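Local coordinates for coenzyme Q-binding protein COQ10 START domain-containing protein (Thermus thermophilus, PDB 2D4R) that is of unknown function but, as a putative member of the START-domain superfamily, may bind a lipid or another hydrophobic ligand, at residues 5-10 with 99-104; 48-53 with 61-66; 83-88 with 109-114. One frame throughout, in Å; residues are numbered along the deposited sequence.

Overall arrangement
All three contacts reach one antiparallel sheet of the START-like fold. Contact 1 pairs an outermost strand, 3-10, with strand 100-109. Contact 2 is the hairpin of strands 46-55 and 58-69, farther across the sheet, its centre about 22 Å from that of contact 1. Along the chain it is nested inside the loop closed by contact 1. Contact 3 sits where strand 86-95 begins and strand 100-109 ends, its centre about 26 Å from the centre of contact 1 and about 14 Å from that of contact 2. Contacts 2 and 3 touch: Trp62 meets Phe84 and Tyr87, and Arg61 O lies 2.8 Å from Asp83 N, a probable hydrogen bond.

Contact 1. Residues 5-10 with 99-104; sequences RAERYI and GTRVVL
The guanidinium of Arg101 has the backbone of Arg8 over one face, off toward the rim, and the end of Glu7 at its edge. Its NH2 lies 3.3 Å from Tyr9 CB. The guanidinium of Arg5 takes Glu7 OE2 at its edge, in plane, while its NH1 also comes close to Val103 CG1. The Tyr9 ring runs along the backbone of Gly99 and Thr100, with its OH 3.6 Å from Gly99 CA.

Glu7 stands between the two arginines. Its CG is anti to the backbone N (chi1 -165°) and the chain beyond is extended. Arg5 NH1 donates to Glu7 OE2 at 3.1 Å, from above the carboxylate plane. On the other side, Glu7 OE1 forms a longer salt bridge of 3.4 Å with Arg101 NE. The carboxylate and the Arg101 guanidinium are 78° apart, so they do not meet as a flat pair. The chain of Arg101 is bent at chi2 and chi3, and its NH2 forms a salt bridge with Glu96. Glu7, with Glu96, probably offsets the positive charges of Arg5 and Arg101.

The other face carries Ala6, Arg8, Ile10, Thr100, Val102 and Leu104. Here Ile10 CD1 crosses Val102 CG2 obliquely at 4.1 Å. Helix 120-144 packs on Ala6, Arg8, Ile10 and Val102, and helix 14-22 on Ile10, Thr100 and Val102. Thr100 OG1 is bound to Ala12 O.

Six backbone bonds join the strands, in the pairs Ala6-Leu104, Arg8-Val102 and Ile10-Thr100. The shortest is Ile10 N to Thr100 O, 2.7 Å. Glu7-Val103 and Tyr9-Arg101 are the non-hydrogen-bonded pairs. This is regular antiparallel pairing of the first and last strands, as in the helix-grip fold of the Bet v 1-like superfamily.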
loop_
_atom_site.group_PDB
_atom_site.type_symbol
_atom_site.label_atom_id
_atom_site.label_comp_id
_atom_site.label_asym_id
_atom_site.label_seq_id
_atom_site.Cartn_x
_atom_site.Cartn_y
_atom_site.Cartn_z
ATOM N N ARG A 5 -5.827 -9.056 1.616
ATOM C CA ARG A 5 -4.392 -9.237 1.791
ATOM C C ARG A 5 -3.765 -9.806 0.541
ATOM O O ARG A 5 -4.310 -10.717 -0.082
ATOM C CB ARG A 5 -4.113 -10.163 2.964
ATOM C CG ARG A 5 -4.851 -11.462 2.890
ATOM C CD ARG A 5 -3.935 -12.537 2.373
ATOM N NE ARG A 5 -2.680 -12.575 3.120
ATOM C CZ ARG A 5 -1.707 -13.445 2.875
ATOM N NH1 ARG A 5 -0.588 -13.426 3.592
ATOM N NH2 ARG A 5 -1.862 -14.333 1.902
ATOM N N ALA A 6 -2.620 -9.248 0.173
ATOM C CA ALA A 6 -1.877 -9.715 -0.976
ATOM C C ALA A 6 -0.521 -10.191 -0.482
ATOM O O ALA A 6 -0.026 -9.720 0.547
ATOM C CB ALA A 6 -1.712 -8.591 -1.979
ATOM N N GLU A 7 0.070 -11.125 -1.223
ATOM C CA GLU A 7 1.330 -11.762 -0.857
ATOM C C GLU A 7 2.151 -11.868 -2.134
ATOM O O GLU A 7 1.633 -12.260 -3.176
ATOM C CB GLU A 7 1.046 -13.158 -0.292
ATOM C CG GLU A 7 2.183 -13.822 0.461
ATOM C CD GLU A 7 1.730 -15.084 1.181
ATOM O OE1 GLU A 7 1.354 -16.059 0.495
ATOM O OE2 GLU A 7 1.743 -15.099 2.432
ATOM N N ARG A 8 3.427 -11.511 -2.067
ATOM C CA ARG A 8 4.238 -11.515 -3.271
ATOM C C ARG A 8 5.712 -11.752 -2.952
ATOM O O ARG A 8 6.260 -11.169 -1.998
ATOM C CB ARG A 8 4.057 -10.189 -4.015
ATOM C CG ARG A 8 4.641 -10.155 -5.417
ATOM C CD ARG A 8 4.111 -8.955 -6.166
ATOM N NE ARG A 8 4.652 -8.833 -7.513
ATOM C CZ ARG A 8 4.142 -9.439 -8.578
ATOM N NH1 ARG A 8 4.696 -9.265 -9.772
ATOM N NH2 ARG A 8 3.083 -10.227 -8.449
ATOM N N TYR A 9 6.348 -12.612 -3.751
ATOM C CA TYR A 9 7.770 -12.903 -3.594
ATOM C C TYR A 9 8.615 -11.966 -4.451
ATOM O O TYR A 9 8.378 -11.831 -5.653
ATOM C CB TYR A 9 8.071 -14.354 -3.985
ATOM C CG TYR A 9 9.548 -14.647 -4.017
ATOM C CD1 TYR A 9 10.257 -14.852 -2.833
ATOM C CD2 TYR A 9 10.258 -14.644 -5.224
ATOM C CE1 TYR A 9 11.636 -15.036 -2.845
ATOM C CE2 TYR A 9 11.639 -14.832 -5.245
ATOM C CZ TYR A 9 12.322 -15.022 -4.050
ATOM O OH TYR A 9 13.688 -15.164 -4.050
ATOM N N ILE A 10 9.599 -11.320 -3.831
ATOM C CA ILE A 10 10.498 -10.434 -4.565
ATOM C C ILE A 10 11.967 -10.854 -4.427
ATOM O O ILE A 10 12.496 -10.971 -3.327
ATOM C CB ILE A 10 10.321 -8.973 -4.102
ATOM C CG1 ILE A 10 8.920 -8.486 -4.504
ATOM C CG2 ILE A 10 11.396 -8.080 -4.717
ATOM C CD1 ILE A 10 8.567 -7.081 -4.031
ATOM N N GLY A 99 15.668 -13.763 -0.830
ATOM C CA GLY A 99 14.598 -12.936 -1.347
ATOM C C GLY A 99 13.591 -12.614 -0.274
ATOM O O GLY A 99 13.780 -12.958 0.888
ATOM N N THR A 100 12.510 -11.962 -0.678
ATOM C CA THR A 100 11.550 -11.408 0.256
ATOM C C THR A 100 10.125 -11.863 -0.038
ATOM O O THR A 100 9.633 -11.720 -1.152
ATOM C CB THR A 100 11.589 -9.872 0.202
ATOM O OG1 THR A 100 12.930 -9.430 0.419
ATOM C CG2 THR A 100 10.687 -9.274 1.269
ATOM N N ARG A 101 9.455 -12.410 0.968
ATOM C CA ARG A 101 8.016 -12.581 0.872
ATOM C C ARG A 101 7.344 -11.354 1.486
ATOM O O ARG A 101 7.362 -11.158 2.711
ATOM C CB ARG A 101 7.578 -13.845 1.608
ATOM C CG ARG A 101 6.079 -14.075 1.536
ATOM C CD ARG A 101 5.744 -15.459 1.034
ATOM N NE ARG A 101 4.707 -15.414 0.010
ATOM C CZ ARG A 101 4.933 -15.563 -1.292
ATOM N NH1 ARG A 101 3.924 -15.504 -2.156
ATOM N NH2 ARG A 101 6.166 -15.782 -1.734
ATOM N N VAL A 102 6.767 -10.518 0.626
ATOM C CA VAL A 102 6.095 -9.314 1.082
ATOM C C VAL A 102 4.616 -9.593 1.314
ATOM O O VAL A 102 3.930 -10.137 0.441
ATOM C CB VAL A 102 6.258 -8.160 0.063
ATOM C CG1 VAL A 102 5.550 -6.911 0.562
ATOM C CG2 VAL A 102 7.735 -7.851 -0.137
ATOM N N VAL A 103 4.138 -9.233 2.502
ATOM C CA VAL A 103 2.737 -9.428 2.852
ATOM C C VAL A 103 2.053 -8.101 3.157
ATOM O O VAL A 103 2.487 -7.348 4.026
ATOM C CB VAL A 103 2.589 -10.340 4.077
ATOM C CG1 VAL A 103 1.120 -10.689 4.282
ATOM C CG2 VAL A 103 3.444 -11.584 3.901
ATOM N N LEU A 104 0.977 -7.827 2.434
ATOM C CA LEU A 104 0.251 -6.576 2.590
ATOM C C LEU A 104 -1.186 -6.837 3.024
ATOM O O LEU A 104 -1.961 -7.469 2.306
ATOM C CB LEU A 104 0.259 -5.793 1.272
ATOM C CG LEU A 104 -0.557 -4.502 1.224
ATOM C CD1 LEU A 104 -0.166 -3.603 2.381
ATOM C CD2 LEU A 104 -0.325 -3.802 -0.111
#

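Contact 2. Residues 48-53 with 61-66; sequences RSRWVA and RWLEEE
Two tryptophans meet across this antiparallel beta hairpin of the START-like sheet. Trp51 CB sits over the face of the Trp62 six-membered ring, 3.5 Å from its centroid, as a CH-pi contact. The five-membered rings are nearly parallel (18°) but slid apart, so they barely overlap. Ala53 CB reaches the Trp62 ring edge. Trp62 CG takes the crowded position between backbone N and carbonyl carbon (chi1 71°), which brings the ring back across to Trp51, its face against Trp51 CB.

The indole nitrogens are held next. Trp62 NE1 gives a straight bond (174°) to Glu64 OE2, in the ring plane. Trp51 NE1 donates to Ser49 OG at 2.8 Å. Ser49 OG in turn donates a 2.8 Å hydrogen bond to the syn lone pair of Glu66 OE1, which also binds Thr47. Glu64 OE1 and Glu66 OE2 are 2.6 Å apart, so one of these buried acids probably holds a proton. Leu24 of helix 24-27 packs on Ser49 and Glu66.

Backbone bonds of Ser49 with Glu64 and Trp51 with Trp62 set the register. On the other face, Leu63 CD2 lies over the centre of the Arg50 guanidinium. Beside it, Arg48 grips Glu65 side-on: NE (3.1 Å) and NH2 (3.0 Å) both bind OE2.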
loop_
_atom_site.group_PDB
_atom_site.type_symbol
_atom_site.label_atom_id
_atom_site.label_comp_id
_atom_site.label_asym_id
_atom_site.label_seq_id
_atom_site.Cartn_x
_atom_site.Cartn_y
_atom_site.Cartn_z
ATOM N N ARG A 48 3.609 11.063 6.900
ATOM C CA ARG A 48 2.227 11.265 6.501
ATOM C C ARG A 48 2.222 11.511 4.997
ATOM O O ARG A 48 3.077 12.229 4.472
ATOM C CB ARG A 48 1.605 12.462 7.249
ATOM C CG ARG A 48 0.087 12.575 7.034
ATOM C CD ARG A 48 -0.563 13.758 7.784
ATOM N NE ARG A 48 -0.572 13.536 9.225
ATOM C CZ ARG A 48 0.298 14.087 10.065
ATOM N NH1 ARG A 48 1.235 14.901 9.601
ATOM N NH2 ARG A 48 0.253 13.799 11.360
ATOM N N SER A 49 1.269 10.909 4.298
ATOM C CA SER A 49 1.249 11.005 2.849
ATOM C C SER A 49 -0.170 11.174 2.310
ATOM O O SER A 49 -1.135 10.705 2.918
ATOM C CB SER A 49 1.887 9.758 2.244
ATOM O OG SER A 49 1.175 8.600 2.629
ATOM N N ARG A 50 -0.284 11.848 1.170
ATOM C CA ARG A 50 -1.576 12.099 0.536
ATOM C C ARG A 50 -1.701 11.246 -0.727
ATOM O O ARG A 50 -0.936 11.403 -1.668
ATOM C CB ARG A 50 -1.713 13.590 0.180
ATOM C CG ARG A 50 -3.008 13.960 -0.563
ATOM C CD ARG A 50 -3.081 15.458 -0.897
ATOM N NE ARG A 50 -2.517 16.322 0.147
ATOM C CZ ARG A 50 -3.208 16.838 1.164
ATOM N NH1 ARG A 50 -4.505 16.586 1.290
ATOM N NH2 ARG A 50 -2.601 17.610 2.060
ATOM N N TRP A 51 -2.665 10.337 -0.731
ATOM C CA TRP A 51 -2.863 9.449 -1.870
ATOM C C TRP A 51 -4.069 9.889 -2.706
ATOM O O TRP A 51 -5.104 10.301 -2.173
ATOM C CB TRP A 51 -3.069 7.996 -1.397
ATOM C CG TRP A 51 -1.863 7.356 -0.708
ATOM C CD1 TRP A 51 -1.217 7.815 0.401
ATOM C CD2 TRP A 51 -1.194 6.131 -1.080
ATOM N NE1 TRP A 51 -0.198 6.962 0.744
ATOM C CE2 TRP A 51 -0.161 5.921 -0.146
ATOM C CE3 TRP A 51 -1.371 5.198 -2.114
ATOM C CZ2 TRP A 51 0.699 4.811 -0.210
ATOM C CZ3 TRP A 51 -0.518 4.099 -2.180
ATOM C CH2 TRP A 51 0.504 3.917 -1.230
ATOM N N VAL A 52 -3.921 9.803 -4.023
ATOM C CA VAL A 52 -5.067 9.781 -4.911
ATOM C C VAL A 52 -4.959 8.562 -5.799
ATOM O O VAL A 52 -3.989 8.405 -6.532
ATOM C CB VAL A 52 -5.145 11.048 -5.812
ATOM C CG1 VAL A 52 -6.344 10.923 -6.762
ATOM C CG2 VAL A 52 -5.269 12.305 -4.960
ATOM N N ALA A 53 -5.966 7.702 -5.725
ATOM C CA ALA A 53 -5.996 6.483 -6.512
ATOM C C ALA A 53 -7.198 6.522 -7.441
ATOM O O ALA A 53 -8.175 7.243 -7.198
ATOM C CB ALA A 53 -6.072 5.251 -5.582
ATOM N N ARG A 61 -9.518 9.559 -2.641
ATOM C CA ARG A 61 -8.461 10.378 -2.057
ATOM C C ARG A 61 -8.404 10.154 -0.548
ATOM O O ARG A 61 -9.430 10.156 0.127
ATOM C CB ARG A 61 -8.733 11.867 -2.314
ATOM C CG ARG A 61 -8.965 12.235 -3.756
ATOM C CD ARG A 61 -9.649 13.587 -3.871
ATOM N NE ARG A 61 -10.987 13.457 -4.448
ATOM C CZ ARG A 61 -11.370 14.011 -5.597
ATOM N NH1 ARG A 61 -10.515 14.744 -6.301
ATOM N NH2 ARG A 61 -12.606 13.820 -6.050
ATOM N N TRP A 62 -7.205 9.963 -0.012
ATOM C CA TRP A 62 -7.075 9.903 1.431
ATOM C C TRP A 62 -5.708 10.373 1.906
ATOM O O TRP A 62 -4.743 10.422 1.134
ATOM C CB TRP A 62 -7.365 8.482 1.943
ATOM C CG TRP A 62 -6.321 7.469 1.617
ATOM C CD1 TRP A 62 -5.346 6.988 2.462
ATOM C CD2 TRP A 62 -6.162 6.760 0.380
ATOM N NE1 TRP A 62 -4.600 6.021 1.826
ATOM C CE2 TRP A 62 -5.077 5.859 0.551
ATOM C CE3 TRP A 62 -6.832 6.794 -0.860
ATOM C CZ2 TRP A 62 -4.654 4.997 -0.466
ATOM C CZ3 TRP A 62 -6.410 5.935 -1.869
ATOM C CH2 TRP A 62 -5.328 5.044 -1.663
ATOM N N LEU A 63 -5.642 10.742 3.179
ATOM C CA LEU A 63 -4.368 10.970 3.828
ATOM C C LEU A 63 -4.025 9.715 4.615
ATOM O O LEU A 63 -4.911 9.036 5.116
ATOM C CB LEU A 63 -4.456 12.198 4.736
ATOM C CG LEU A 63 -4.567 13.506 3.930
ATOM C CD1 LEU A 63 -5.266 14.586 4.743
ATOM C CD2 LEU A 63 -3.176 13.972 3.517
ATOM N N GLU A 64 -2.738 9.397 4.697
ATOM C CA GLU A 64 -2.303 8.147 5.299
ATOM C C GLU A 64 -1.121 8.395 6.212
ATOM O O GLU A 64 -0.177 9.086 5.846
ATOM C CB GLU A 64 -1.910 7.138 4.216
ATOM C CG GLU A 64 -1.671 5.724 4.739
ATOM C CD GLU A 64 -1.317 4.747 3.635
ATOM O OE1 GLU A 64 -0.131 4.380 3.515
ATOM O OE2 GLU A 64 -2.225 4.353 2.882
ATOM N N GLU A 65 -1.184 7.825 7.404
ATOM C CA GLU A 65 -0.066 7.867 8.325
ATOM C C GLU A 65 0.572 6.478 8.347
ATOM O O GLU A 65 -0.097 5.470 8.589
ATOM C CB GLU A 65 -0.546 8.282 9.737
ATOM C CG GLU A 65 -1.294 9.649 9.778
ATOM C CD GLU A 65 -1.526 10.226 11.192
ATOM O OE1 GLU A 65 -1.651 9.454 12.165
ATOM O OE2 GLU A 65 -1.595 11.470 11.327
ATOM N N GLU A 66 1.867 6.420 8.069
ATOM C CA GLU A 66 2.591 5.167 8.211
ATOM C C GLU A 66 3.680 5.251 9.268
ATOM O O GLU A 66 4.435 6.221 9.341
ATOM C CB GLU A 66 3.186 4.719 6.867
ATOM C CG GLU A 66 3.764 5.818 6.022
ATOM C CD GLU A 66 2.799 6.286 4.955
ATOM O OE1 GLU A 66 2.800 7.493 4.637
ATOM O OE2 GLU A 66 2.038 5.443 4.432
#

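Contact 3. Residues 83-88 with 109-114; sequences DFDRYE and ELTIPI
Arg86 and Glu109 cross obliquely, with guanidinium and carboxylate planes 83° apart. Arg86 is fully extended from CG to NE, and its CG is anti to the backbone N (chi1 -176°). Its NH1 reaches Glu109 OE1 at 3.3 Å, a weak hydrogen bond within a salt bridge. Its NE points at Glu88 OE1, 2.4 Å away in the model, a very short bond in the guanidinium plane. One arginine thus links two acids and probably offsets part of their negative charge.

Phe84 and Leu110 also cross obliquely, and Leu110 CG lies 3.5 Å from Phe84 CD2. Tyr87 CD1 lies over one face of the Phe84 ring, toward its rim. The edge of the ring looks toward Glu109 O.

The backbone forms a classic beta bulge, in which Asp85 and Arg86 both face Glu109. Glu109 O accepts from Asp85 N at 2.8 Å, nearly along the C=O axis, and from Arg86 N at 3.3 Å. Glu109 N returns a bond to Arg86 O. Water 1 donates to Asp83 O and accepts from Thr111 N, bridging the segments.

The contact lies at the surface, where strand 86-95 begins and strand 100-109 ends. Asp83 OD2 binds Arg61 N, and Phe84 packs on Val60, both of strand 58-69. From here residues 110-114 leave the sheet toward helix 120-144.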
loop_
_atom_site.group_PDB
_atom_site.type_symbol
_atom_site.label_atom_id
_atom_site.label_comp_id
_atom_site.label_asym_id
_atom_site.label_seq_id
_atom_site.Cartn_x
_atom_site.Cartn_y
_atom_site.Cartn_z
ATOM N N ASP A 83 -11.452 9.696 2.015
ATOM C CA ASP A 83 -12.695 9.107 1.520
ATOM C C ASP A 83 -13.116 7.814 2.234
ATOM O O ASP A 83 -14.292 7.468 2.255
ATOM C CB ASP A 83 -12.575 8.842 0.013
ATOM C CG ASP A 83 -12.543 10.125 -0.816
ATOM O OD1 ASP A 83 -12.835 11.214 -0.274
ATOM O OD2 ASP A 83 -12.227 10.032 -2.021
ATOM N N PHE A 84 -12.157 7.099 2.801
ATOM C CA PHE A 84 -12.465 5.889 3.561
ATOM C C PHE A 84 -12.838 6.248 5.006
ATOM O O PHE A 84 -12.262 7.165 5.596
ATOM C CB PHE A 84 -11.262 4.937 3.578
ATOM C CG PHE A 84 -10.925 4.323 2.231
ATOM C CD1 PHE A 84 -9.915 4.863 1.431
ATOM C CD2 PHE A 84 -11.594 3.186 1.778
ATOM C CE1 PHE A 84 -9.577 4.283 0.205
ATOM C CE2 PHE A 84 -11.258 2.593 0.549
ATOM C CZ PHE A 84 -10.254 3.141 -0.236
ATOM N N ASP A 85 -13.797 5.530 5.572
ATOM C CA ASP A 85 -14.048 5.631 7.000
ATOM C C ASP A 85 -12.916 4.948 7.722
ATOM O O ASP A 85 -12.541 5.327 8.833
ATOM C CB ASP A 85 -15.355 4.949 7.370
ATOM C CG ASP A 85 -16.548 5.566 6.667
ATOM O OD1 ASP A 85 -17.466 4.802 6.309
ATOM O OD2 ASP A 85 -16.564 6.803 6.468
ATOM N N ARG A 86 -12.366 3.932 7.076
ATOM C CA ARG A 86 -11.259 3.191 7.646
ATOM C C ARG A 86 -10.349 2.708 6.523
ATOM O O ARG A 86 -10.816 2.179 5.510
ATOM C CB ARG A 86 -11.808 2.013 8.449
ATOM C CG ARG A 86 -10.786 1.184 9.185
ATOM C CD ARG A 86 -11.498 0.071 9.945
ATOM N NE ARG A 86 -10.646 -0.580 10.930
ATOM C CZ ARG A 86 -11.006 -1.637 11.651
ATOM N NH1 ARG A 86 -12.212 -2.174 11.500
ATOM N NH2 ARG A 86 -10.159 -2.152 12.531
ATOM N N TYR A 87 -9.050 2.922 6.699
ATOM C CA TYR A 87 -8.062 2.445 5.753
ATOM C C TYR A 87 -6.742 2.213 6.473
ATOM O O TYR A 87 -5.988 3.147 6.738
ATOM C CB TYR A 87 -7.872 3.464 4.644
ATOM C CG TYR A 87 -7.052 2.963 3.476
ATOM C CD1 TYR A 87 -7.671 2.501 2.310
ATOM C CD2 TYR A 87 -5.663 3.011 3.509
ATOM C CE1 TYR A 87 -6.915 2.115 1.204
ATOM C CE2 TYR A 87 -4.896 2.621 2.411
ATOM C CZ TYR A 87 -5.520 2.177 1.263
ATOM O OH TYR A 87 -4.744 1.796 0.181
ATOM N N GLU A 88 -6.463 0.953 6.780
ATOM C CA GLU A 88 -5.354 0.629 7.660
ATOM C C GLU A 88 -4.842 -0.793 7.443
ATOM O O GLU A 88 -5.547 -1.661 6.895
ATOM C CB GLU A 88 -5.790 0.792 9.121
ATOM C CG GLU A 88 -6.841 -0.217 9.562
ATOM C CD GLU A 88 -7.314 0.008 10.986
ATOM O OE1 GLU A 88 -8.484 0.394 11.160
ATOM O OE2 GLU A 88 -6.525 -0.198 11.934
ATOM N N GLU A 109 -12.995 0.478 5.241
ATOM C CA GLU A 109 -14.437 0.642 5.243
ATOM C C GLU A 109 -14.800 1.853 4.413
ATOM O O GLU A 109 -14.290 2.949 4.632
ATOM C CB GLU A 109 -14.968 0.792 6.670
ATOM C CG GLU A 109 -15.031 -0.528 7.442
ATOM C CD GLU A 109 -15.339 -0.330 8.919
ATOM O OE1 GLU A 109 -14.867 -1.153 9.738
ATOM O OE2 GLU A 109 -16.055 0.647 9.254
ATOM N N LEU A 110 -15.681 1.631 3.442
ATOM C CA LEU A 110 -16.090 2.653 2.502
ATOM C C LEU A 110 -17.611 2.743 2.543
ATOM O O LEU A 110 -18.283 1.840 2.057
ATOM C CB LEU A 110 -15.655 2.234 1.107
ATOM C CG LEU A 110 -14.773 3.125 0.245
ATOM C CD1 LEU A 110 -14.944 2.669 -1.189
ATOM C CD2 LEU A 110 -15.157 4.584 0.379
ATOM N N THR A 111 -18.167 3.810 3.108
ATOM C CA THR A 111 -19.617 3.965 3.082
ATOM C C THR A 111 -20.106 4.520 1.750
ATOM O O THR A 111 -19.678 5.587 1.307
ATOM C CB THR A 111 -20.160 4.881 4.219
ATOM O OG1 THR A 111 -19.442 6.115 4.250
ATOM C CG2 THR A 111 -20.066 4.190 5.552
ATOM N N ILE A 112 -21.007 3.770 1.122
ATOM C CA ILE A 112 -21.608 4.130 -0.158
ATOM C C ILE A 112 -23.113 4.277 0.013
ATOM O O ILE A 112 -23.794 3.322 0.386
ATOM C CB ILE A 112 -21.333 3.048 -1.221
ATOM C CG1 ILE A 112 -19.954 3.265 -1.848
ATOM C CG2 ILE A 112 -22.381 3.092 -2.322
ATOM C CD1 ILE A 112 -18.799 2.891 -0.971
ATOM N N PRO A 113 -23.651 5.478 -0.252
ATOM C CA PRO A 113 -25.094 5.696 -0.110
ATOM C C PRO A 113 -25.910 4.681 -0.936
ATOM O O PRO A 113 -25.660 4.510 -2.121
ATOM C CB PRO A 113 -25.277 7.147 -0.584
ATOM C CG PRO A 113 -23.954 7.780 -0.346
ATOM C CD PRO A 113 -22.950 6.709 -0.654
ATOM N N ILE A 114 -26.845 3.981 -0.288
ATOM C CA ILE A 114 -27.787 3.052 -0.944
ATOM C C ILE A 114 -27.237 1.696 -1.419
ATOM O O ILE A 114 -27.872 0.652 -1.222
ATOM C CB ILE A 114 -28.472 3.689 -2.173
ATOM C CG1 ILE A 114 -29.311 4.891 -1.753
ATOM C CG2 ILE A 114 -29.363 2.650 -2.868
ATOM C CD1 ILE A 114 -29.942 5.608 -2.932
HETATM O O HOH W 1 -16.397 6.372 3.769
#